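Local coordinates for tetrapyrrole methylase family protein (Chlorobaculum tepidum, PDB 3HH1), which probably methylates the ribose 2'-hydroxyl of cytidine 1402 in 16S rRNA with S-adenosylmethionine as methyl donor, the construct being the N-terminal part of the enzyme, at residues K5-V11 / G108-V114; A34-T40 / K55-Y60; I73-E77 / A103-L109. All coordinates share one frame. Residue numbers count along the deposited sequence, not the author numbering.

Contact 1: residues K5-V11 / G108-V114; sequences KGTLYVV and GLPVVPV
Two neighbouring parallel strands, 8-11 and 111-114, form this contact in the domain's parallel sheet. Strand 82-87 flanks 8-11 on its other side, while 111-114 is one of the two outermost strands within this chain. The axes of the short segments approach to 4.5 Å, with 29° between N-to-C directions. Leu8 pairs with Val111, through to Val11 with Val114, all extended. Four backbone hydrogen bonds set the register: Leu8 N to Pro110 O, Val112 N to Leu8 O and Val10 N to Val112 O, each 2.9 Å, and Val114 N to Val10 O, 2.7 Å. Leu8, Val10, Val111 and Pro113 lie on one face; Val10 CG2 is 3.8 Å from Val111 CG1. There helix 98-106 packs on Leu8 and Val111, and Ile93 of the second subunit on Val10. On the other face Tyr9 CD1 (chi1 m) is 3.8 Å from Val114 CG2. Extended Lys5 hydrogen-bonds through NZ to Gly108 O at 2.7 Å. Pro113 lacks an amide hydrogen at no cost: strand 8-11 uses those of Val112 and Val114.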
loop_
_atom_site.group_PDB
_atom_site.type_symbol
_atom_site.label_atom_id
_atom_site.label_comp_id
_atom_site.label_asym_id
_atom_site.label_seq_id
_atom_site.Cartn_x
_atom_site.Cartn_y
_atom_site.Cartn_z
ATOM N N LYS A 5 11.101 -1.174 -20.553
ATOM C CA LYS A 5 10.152 -1.725 -19.617
ATOM C C LYS A 5 9.004 -0.723 -19.429
ATOM O O LYS A 5 9.236 0.496 -19.352
ATOM C CB LYS A 5 10.829 -1.949 -18.265
ATOM C CG LYS A 5 11.961 -2.914 -18.248
ATOM C CD LYS A 5 12.672 -2.946 -16.877
ATOM C CE LYS A 5 13.715 -4.050 -16.848
ATOM N NZ LYS A 5 14.417 -4.210 -15.556
ATOM N N GLY A 6 7.785 -1.224 -19.350
ATOM C CA GLY A 6 6.654 -0.415 -18.931
ATOM C C GLY A 6 6.718 -0.211 -17.440
ATOM O O GLY A 6 7.381 -0.959 -16.697
ATOM N N THR A 7 6.013 0.818 -17.007
ATOM C CA THR A 7 5.918 1.202 -15.615
ATOM C C THR A 7 4.558 0.823 -15.085
ATOM O O THR A 7 3.533 1.030 -15.763
ATOM C CB THR A 7 6.152 2.725 -15.497
ATOM O OG1 THR A 7 7.521 3.005 -15.831
ATOM C CG2 THR A 7 5.853 3.265 -14.077
ATOM N N LEU A 8 4.549 0.272 -13.864
ATOM C CA LEU A 8 3.326 0.090 -13.121
ATOM C C LEU A 8 3.068 1.378 -12.303
ATOM O O LEU A 8 3.800 1.650 -11.307
ATOM C CB LEU A 8 3.399 -1.100 -12.197
ATOM C CG LEU A 8 2.093 -1.415 -11.467
ATOM C CD1 LEU A 8 0.901 -1.790 -12.477
ATOM C CD2 LEU A 8 2.257 -2.496 -10.422
ATOM N N TYR A 9 2.093 2.184 -12.710
ATOM C CA TYR A 9 1.702 3.380 -11.952
ATOM C C TYR A 9 0.636 3.038 -10.941
ATOM O O TYR A 9 -0.359 2.442 -11.299
ATOM C CB TYR A 9 1.138 4.458 -12.881
ATOM C CG TYR A 9 2.183 5.060 -13.777
ATOM C CD1 TYR A 9 3.134 5.919 -13.273
ATOM C CD2 TYR A 9 2.250 4.723 -15.127
ATOM C CE1 TYR A 9 4.101 6.450 -14.061
ATOM C CE2 TYR A 9 3.223 5.230 -15.921
ATOM C CZ TYR A 9 4.148 6.118 -15.401
ATOM O OH TYR A 9 5.141 6.648 -16.211
ATOM N N VAL A 10 0.868 3.339 -9.678
ATOM C CA VAL A 10 -0.107 3.093 -8.635
ATOM C C VAL A 10 -0.832 4.428 -8.367
ATOM O O VAL A 10 -0.229 5.410 -7.886
ATOM C CB VAL A 10 0.543 2.530 -7.362
ATOM C CG1 VAL A 10 -0.531 2.223 -6.363
ATOM C CG2 VAL A 10 1.366 1.241 -7.708
ATOM N N VAL A 11 -2.133 4.434 -8.658
ATOM C CA VAL A 11 -2.951 5.619 -8.632
ATOM C C VAL A 11 -3.995 5.482 -7.532
ATOM O O VAL A 11 -4.841 4.568 -7.576
ATOM C CB VAL A 11 -3.628 5.835 -10.005
ATOM C CG1 VAL A 11 -4.376 7.160 -9.997
ATOM C CG2 VAL A 11 -2.576 5.789 -11.151
ATOM N N GLY A 108 11.795 -6.818 -11.484
ATOM C CA GLY A 108 12.696 -5.752 -11.865
ATOM C C GLY A 108 12.018 -4.679 -12.706
ATOM O O GLY A 108 12.682 -3.965 -13.465
ATOM N N LEU A 109 10.707 -4.540 -12.539
ATOM C CA LEU A 109 9.934 -3.556 -13.280
ATOM C C LEU A 109 9.599 -2.365 -12.375
ATOM O O LEU A 109 9.366 -2.538 -11.189
ATOM C CB LEU A 109 8.663 -4.214 -13.830
ATOM C CG LEU A 109 8.911 -5.418 -14.761
ATOM C CD1 LEU A 109 7.594 -6.236 -14.952
ATOM C CD2 LEU A 109 9.436 -4.947 -16.107
ATOM N N PRO A 110 9.567 -1.154 -12.942
ATOM C CA PRO A 110 9.383 0.066 -12.164
ATOM C C PRO A 110 7.966 0.190 -11.610
ATOM O O PRO A 110 7.012 -0.147 -12.311
ATOM C CB PRO A 110 9.640 1.187 -13.167
ATOM C CG PRO A 110 9.926 0.609 -14.420
ATOM C CD PRO A 110 9.898 -0.873 -14.345
ATOM N N VAL A 111 7.855 0.572 -10.346
ATOM C CA VAL A 111 6.552 0.765 -9.698
ATOM C C VAL A 111 6.583 2.188 -9.155
ATOM O O VAL A 111 7.475 2.519 -8.362
ATOM C CB VAL A 111 6.298 -0.227 -8.567
ATOM C CG1 VAL A 111 4.933 0.059 -7.897
ATOM C CG2 VAL A 111 6.366 -1.719 -9.117
ATOM N N VAL A 112 5.664 3.015 -9.634
ATOM C CA VAL A 112 5.695 4.452 -9.399
ATOM C C VAL A 112 4.381 4.951 -8.851
ATOM O O VAL A 112 3.328 4.771 -9.471
ATOM C CB VAL A 112 6.001 5.205 -10.709
ATOM C CG1 VAL A 112 5.916 6.764 -10.503
ATOM C CG2 VAL A 112 7.356 4.758 -11.237
ATOM N N PRO A 113 4.430 5.624 -7.696
ATOM C CA PRO A 113 3.182 6.155 -7.145
ATOM C C PRO A 113 2.732 7.417 -7.877
ATOM O O PRO A 113 3.580 8.222 -8.256
ATOM C CB PRO A 113 3.562 6.471 -5.694
ATOM C CG PRO A 113 5.052 6.730 -5.715
ATOM C CD PRO A 113 5.594 5.852 -6.815
ATOM N N VAL A 114 1.427 7.575 -8.067
ATOM C CA VAL A 114 0.894 8.812 -8.621
ATOM C C VAL A 114 0.026 9.470 -7.546
ATOM O O VAL A 114 -1.089 8.990 -7.314
ATOM C CB VAL A 114 0.127 8.593 -9.903
ATOM C CG1 VAL A 114 -0.346 9.968 -10.472
ATOM C CG2 VAL A 114 1.030 7.895 -10.862
#

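Contact 2: residues A34-T40 / K55-Y60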
loop_
_atom_site.group_PDB
_atom_site.type_symbol
_atom_site.label_atom_id
_atom_site.label_comp_id
_atom_site.label_asym_id
_atom_site.label_seq_id
_atom_site.Cartn_x
_atom_site.Cartn_y
_atom_site.Cartn_z
ATOM N N ALA A 34 -3.385 -0.549 -19.708
ATOM C CA ALA A 34 -4.471 -1.326 -19.057
ATOM C C ALA A 34 -4.605 -0.771 -17.681
ATOM O O ALA A 34 -3.666 -0.152 -17.159
ATOM C CB ALA A 34 -4.134 -2.835 -18.969
ATOM N N ILE A 35 -5.761 -1.001 -17.079
ATOM C CA ILE A 35 -5.979 -0.593 -15.713
ATOM C C ILE A 35 -6.229 -1.847 -14.910
ATOM O O ILE A 35 -7.092 -2.640 -15.284
ATOM C CB ILE A 35 -7.146 0.396 -15.644
ATOM C CG1 ILE A 35 -6.736 1.722 -16.351
ATOM C CG2 ILE A 35 -7.595 0.635 -14.175
ATOM C CD1 ILE A 35 -7.704 2.818 -16.260
ATOM N N ALA A 36 -5.491 -2.025 -13.817
ATOM C CA ALA A 36 -5.641 -3.214 -12.948
ATOM C C ALA A 36 -6.368 -2.768 -11.715
ATOM O O ALA A 36 -6.091 -1.679 -11.167
ATOM C CB ALA A 36 -4.279 -3.770 -12.574
ATOM N N CYS A 37 -7.323 -3.569 -11.261
ATOM C CA CYS A 37 -8.111 -3.124 -10.149
ATOM C C CYS A 37 -8.677 -4.313 -9.446
ATOM O O CYS A 37 -8.858 -5.369 -10.044
ATOM C CB CYS A 37 -9.243 -2.200 -10.615
ATOM S SG CYS A 37 -10.306 -2.965 -11.872
ATOM N N GLU A 38 -8.928 -4.154 -8.159
ATOM C CA GLU A 38 -9.514 -5.242 -7.397
ATOM C C GLU A 38 -11.035 -5.090 -7.354
ATOM O O GLU A 38 -11.761 -6.067 -7.215
ATOM C CB GLU A 38 -8.859 -5.305 -6.006
ATOM C CG GLU A 38 -9.084 -6.589 -5.273
ATOM C CD GLU A 38 -10.014 -6.419 -4.119
ATOM O OE1 GLU A 38 -10.271 -5.244 -3.740
ATOM O OE2 GLU A 38 -10.481 -7.452 -3.589
ATOM N N ASP A 39 -11.514 -3.871 -7.506
ATOM C CA ASP A 39 -12.943 -3.567 -7.407
ATOM C C ASP A 39 -13.361 -3.047 -8.784
ATOM O O ASP A 39 -13.327 -1.843 -9.036
ATOM C CB ASP A 39 -13.141 -2.536 -6.272
ATOM C CG ASP A 39 -14.616 -2.247 -5.955
ATOM O OD1 ASP A 39 -15.516 -2.523 -6.791
ATOM O OD2 ASP A 39 -14.861 -1.730 -4.831
ATOM N N THR A 40 -13.730 -3.953 -9.686
ATOM C CA THR A 40 -14.029 -3.559 -11.053
ATOM C C THR A 40 -15.229 -2.622 -11.155
ATOM O O THR A 40 -15.260 -1.721 -11.986
ATOM C CB THR A 40 -14.321 -4.761 -11.954
ATOM O OG1 THR A 40 -13.386 -5.816 -11.675
ATOM C CG2 THR A 40 -14.209 -4.346 -13.384
ATOM N N LYS A 55 -11.118 1.128 -22.255
ATOM C CA LYS A 55 -9.914 0.708 -21.590
ATOM C C LYS A 55 -9.877 -0.798 -21.272
ATOM O O LYS A 55 -10.851 -1.371 -20.775
ATOM C CB LYS A 55 -9.812 1.500 -20.307
ATOM C CG LYS A 55 -8.518 1.430 -19.558
ATOM C CD LYS A 55 -7.276 1.916 -20.336
ATOM C CE LYS A 55 -7.301 3.371 -20.643
ATOM N NZ LYS A 55 -6.309 3.711 -21.684
ATOM N N ARG A 56 -8.745 -1.433 -21.500
ATOM C CA ARG A 56 -8.578 -2.843 -21.062
ATOM C C ARG A 56 -8.458 -2.869 -19.535
ATOM O O ARG A 56 -7.599 -2.215 -18.960
ATOM C CB ARG A 56 -7.354 -3.473 -21.675
ATOM C CG ARG A 56 -7.136 -4.891 -21.287
ATOM C CD ARG A 56 -5.806 -5.424 -21.758
ATOM N NE ARG A 56 -5.629 -6.772 -21.242
ATOM C CZ ARG A 56 -4.541 -7.501 -21.424
ATOM N NH1 ARG A 56 -3.524 -7.028 -22.117
ATOM N NH2 ARG A 56 -4.467 -8.701 -20.893
ATOM N N LEU A 57 -9.301 -3.673 -18.901
ATOM C CA LEU A 57 -9.273 -3.811 -17.444
ATOM C C LEU A 57 -8.714 -5.165 -17.081
ATOM O O LEU A 57 -9.082 -6.178 -17.695
ATOM C CB LEU A 57 -10.671 -3.690 -16.854
ATOM C CG LEU A 57 -11.399 -2.369 -17.030
ATOM C CD1 LEU A 57 -12.686 -2.443 -16.205
ATOM C CD2 LEU A 57 -10.512 -1.161 -16.648
ATOM N N VAL A 58 -7.851 -5.208 -16.074
ATOM C CA VAL A 58 -7.382 -6.491 -15.507
ATOM C C VAL A 58 -7.958 -6.593 -14.096
ATOM O O VAL A 58 -7.648 -5.786 -13.249
ATOM C CB VAL A 58 -5.854 -6.558 -15.455
ATOM C CG1 VAL A 58 -5.385 -7.880 -14.740
ATOM C CG2 VAL A 58 -5.269 -6.446 -16.884
ATOM N N SER A 59 -8.852 -7.529 -13.856
ATOM C CA SER A 59 -9.535 -7.565 -12.601
ATOM C C SER A 59 -8.894 -8.639 -11.715
ATOM O O SER A 59 -8.767 -9.792 -12.102
ATOM C CB SER A 59 -11.019 -7.797 -12.817
ATOM O OG SER A 59 -11.228 -9.123 -13.192
ATOM N N TYR A 60 -8.464 -8.221 -10.545
ATOM C CA TYR A 60 -7.824 -9.075 -9.582
ATOM C C TYR A 60 -8.832 -9.780 -8.675
ATOM O O TYR A 60 -9.636 -9.136 -8.037
ATOM C CB TYR A 60 -6.854 -8.243 -8.739
ATOM C CG TYR A 60 -6.074 -9.079 -7.750
ATOM C CD1 TYR A 60 -4.869 -9.680 -8.131
ATOM C CD2 TYR A 60 -6.547 -9.311 -6.474
ATOM C CE1 TYR A 60 -4.152 -10.485 -7.254
ATOM C CE2 TYR A 60 -5.829 -10.119 -5.575
ATOM C CZ TYR A 60 -4.622 -10.692 -5.982
ATOM O OH TYR A 60 -3.887 -11.486 -5.136
#
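Ile35 lies over Lys55 and Leu57. Its CD1 is 3.7 Å from Lys55 CG, and its CB is 3.8 Å from Leu57 CD2. The aliphatic part of Lys55 thus joins the apolar cluster, while its NZ hydrogen-bonds to the carbonyl oxygens of Arg30 and Ala32. Helix 40-49 packs on this face, where Thr43 and Leu47 touch Ile35. On the opposite face Ala36 CB sits 4.3 Å from Val58 CB, and Ala34 CB sits 4.3 Å from Val58 CG2. The small alanines leave room for helices 65-77 and 98-106, whose Leu75 and Met100 touch Ala34 and Ala36. The two strands belong to a beta-alpha-beta unit, strand 34-37, helix 40-49, strand 57-59, so they run parallel. The axes of the two short strand segments approach to 4.6 Å, with 21° between their N-to-C directions. Strand 57-59 is an outermost strand of the sheet within the chain. Ile35 N donates to Arg56 O at 2.9 Å, and Ile35 O accepts from Val58 N at 2.8 Å. Cys37 repeats the pattern, with its N 3.0 Å from Val58 O and its O 2.9 Å from Tyr60 N. Beyond the strands Glu38 CG reaches the edge of the Tyr60 ring, 3.9 Å from CD2. The chain then turns into helix 40-49. Asp39 is the N-cap, and its OD1 accepts from Arg42 N. Thr40, in the first turn, leans back to strand 57-59. Its CG2 is 3.7 Å from Leu57 CD1, and its OG1 is 3.3 Å from Ser59 CB.

Contact 3: residues I73-E77 / A103-L109; sequences IELLE and AAHAAGL
The C-terminal ends of helices 65-77 and 98-106 pack together here on one face of the parallel sheet, and a Schellman motif ends the second helix. Residues 73-77 and 103-106 are helical. The nearest CA pairs are Ile73 with Ala104, 6.3 Å between CA atoms, and Leu76 with Leu109, 7.3 Å. Ala103 CB points to the first helix and lies 4.2 Å from Ile73 CD1. Ala104 makes the closest approach, with its CA 3.5 Å from Ile73 CD1. Both chi angles of Ile73 are m, which brings that methyl to the small alanines. Ala104 CB also meets Leu76 CD1 at 3.9 Å, with Leu76 in the m,t rotamer. His105 points away, and its backbone O accepts the 2.9 Å hydrogen bond from Gly108 N. Ala107 turns its CB back to the first helix, 4.2 Å from Ile73 CD1. Gly108 then leaves the helix with phi 74° and psi 26°. This reversal carries the chain toward strand 111-114, and Leu109 N hydrogen-bonds back to Ala104 O at 2.9 Å. Leu109, also m,t, fills the space between the helix ends. Its CD1 is 3.7 Å from Leu76 CB, 3.9 Å from Ile73 CD1 and 3.9 Å from Glu77 OE2. The direct contacts are van der Waals, mostly between apolar side chains. The polar link is a water that donates to Glu77 OE2 at 2.4 Å and to Ala107 O at 2.7 Å.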
loop_
_atom_site.group_PDB
_atom_site.type_symbol
_atom_site.label_atom_id
_atom_site.label_comp_id
_atom_site.label_asym_id
_atom_site.label_seq_id
_atom_site.Cartn_x
_atom_site.Cartn_y
_atom_site.Cartn_z
ATOM N N ILE A 73 2.288 -8.398 -15.652
ATOM C CA ILE A 73 3.721 -8.559 -15.900
ATOM C C ILE A 73 4.014 -8.675 -17.381
ATOM O O ILE A 73 4.968 -8.067 -17.865
ATOM C CB ILE A 73 4.346 -9.771 -15.133
ATOM C CG1 ILE A 73 4.253 -9.591 -13.604
ATOM C CG2 ILE A 73 5.815 -10.052 -15.584
ATOM C CD1 ILE A 73 5.073 -8.496 -13.017
ATOM N N GLU A 74 3.186 -9.414 -18.122
ATOM C CA GLU A 74 3.383 -9.535 -19.551
ATOM C C GLU A 74 3.256 -8.194 -20.220
ATOM O O GLU A 74 4.072 -7.855 -21.095
ATOM C CB GLU A 74 2.449 -10.578 -20.155
ATOM C CG GLU A 74 2.885 -11.972 -19.739
ATOM C CD GLU A 74 2.010 -13.095 -20.261
ATOM O OE1 GLU A 74 1.008 -12.822 -20.950
ATOM O OE2 GLU A 74 2.321 -14.271 -19.951
ATOM N N LEU A 75 2.253 -7.405 -19.840
ATOM C CA LEU A 75 2.078 -6.089 -20.464
ATOM C C LEU A 75 3.282 -5.159 -20.171
ATOM O O LEU A 75 3.776 -4.488 -21.058
ATOM C CB LEU A 75 0.796 -5.475 -19.997
ATOM C CG LEU A 75 0.071 -4.409 -20.822
ATOM C CD1 LEU A 75 0.211 -4.543 -22.356
ATOM C CD2 LEU A 75 -1.367 -4.427 -20.409
ATOM N N LEU A 76 3.749 -5.154 -18.937
ATOM C CA LEU A 76 4.925 -4.347 -18.544
ATOM C C LEU A 76 6.191 -4.788 -19.291
ATOM O O LEU A 76 6.959 -3.960 -19.806
ATOM C CB LEU A 76 5.128 -4.462 -17.044
ATOM C CG LEU A 76 4.107 -3.815 -16.100
ATOM C CD1 LEU A 76 4.394 -4.185 -14.646
ATOM C CD2 LEU A 76 4.028 -2.286 -16.309
ATOM N N GLU A 77 6.388 -6.095 -19.403
ATOM C CA GLU A 77 7.551 -6.603 -20.143
ATOM C C GLU A 77 7.493 -6.215 -21.624
ATOM O O GLU A 77 8.537 -6.041 -22.279
ATOM C CB GLU A 77 7.625 -8.119 -20.042
ATOM C CG GLU A 77 7.881 -8.672 -18.653
ATOM C CD GLU A 77 9.319 -8.538 -18.215
ATOM O OE1 GLU A 77 10.152 -8.118 -19.040
ATOM O OE2 GLU A 77 9.634 -8.868 -17.037
ATOM N N ALA A 103 4.787 -8.188 -7.380
ATOM C CA ALA A 103 5.273 -9.032 -8.456
ATOM C C ALA A 103 6.111 -8.211 -9.477
ATOM O O ALA A 103 7.142 -8.666 -9.965
ATOM C CB ALA A 103 4.094 -9.784 -9.149
ATOM N N ALA A 104 5.651 -7.012 -9.829
ATOM C CA ALA A 104 6.390 -6.154 -10.767
ATOM C C ALA A 104 7.744 -5.859 -10.209
ATOM O O ALA A 104 8.753 -5.920 -10.910
ATOM C CB ALA A 104 5.634 -4.803 -11.019
ATOM N N HIS A 105 7.788 -5.516 -8.931
ATOM C CA HIS A 105 9.091 -5.281 -8.283
ATOM C C HIS A 105 10.009 -6.529 -8.327
ATOM O O HIS A 105 11.228 -6.428 -8.629
ATOM C CB HIS A 105 8.903 -4.848 -6.845
ATOM C CG HIS A 105 10.192 -4.439 -6.184
ATOM N ND1 HIS A 105 10.775 -5.176 -5.171
ATOM C CD2 HIS A 105 11.022 -3.392 -6.411
ATOM C CE1 HIS A 105 11.906 -4.596 -4.798
ATOM N NE2 HIS A 105 12.076 -3.505 -5.526
ATOM N N ALA A 106 9.424 -7.686 -8.047
ATOM C CA ALA A 106 10.171 -8.961 -8.110
ATOM C C ALA A 106 10.745 -9.217 -9.521
ATOM O O ALA A 106 11.796 -9.830 -9.666
ATOM C CB ALA A 106 9.284 -10.123 -7.665
ATOM N N ALA A 107 10.045 -8.748 -10.551
ATOM C CA ALA A 107 10.468 -8.865 -11.913
ATOM C C ALA A 107 11.397 -7.726 -12.377
ATOM O O ALA A 107 11.788 -7.712 -13.543
ATOM C CB ALA A 107 9.273 -8.976 -12.827
ATOM N N GLY A 108 11.795 -6.818 -11.484
ATOM C CA GLY A 108 12.696 -5.752 -11.865
ATOM C C GLY A 108 12.018 -4.679 -12.706
ATOM O O GLY A 108 12.682 -3.965 -13.465
ATOM N N LEU A 109 10.707 -4.540 -12.539
ATOM C CA LEU A 109 9.934 -3.556 -13.280
ATOM C C LEU A 109 9.599 -2.365 -12.375
ATOM O O LEU A 109 9.366 -2.538 -11.189
ATOM C CB LEU A 109 8.663 -4.214 -13.830
ATOM C CG LEU A 109 8.911 -5.418 -14.761
ATOM C CD1 LEU A 109 7.594 -6.236 -14.952
ATOM C CD2 LEU A 109 9.436 -4.947 -16.107
HETATM O O HOH W 1 11.835 -8.474 -16.133
#

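Contacts 1 and 2 are two strand pairs of one parallel sheet, with centres 15 Å apart on opposite sides of the chain's centre. Strand 82-87 lies between the pairs and hydrogen-bonds to both. The order across the sheet is 57-59, 34-37, 82-87, 8-13, 111-114. Contact 3 joins two helices on one face, 9 Å from contact 1 and 16 Å from contact 2, centre to centre. It shares Gly108 and Leu109 with contact 1, and its Leu75 touches Ala34 and Arg56 of contact 2. Along the chain, contact 1 encloses contact 2 and then contact 3. Contact 1 pairs the first and last strands of this N-terminal part of the enzyme side by side.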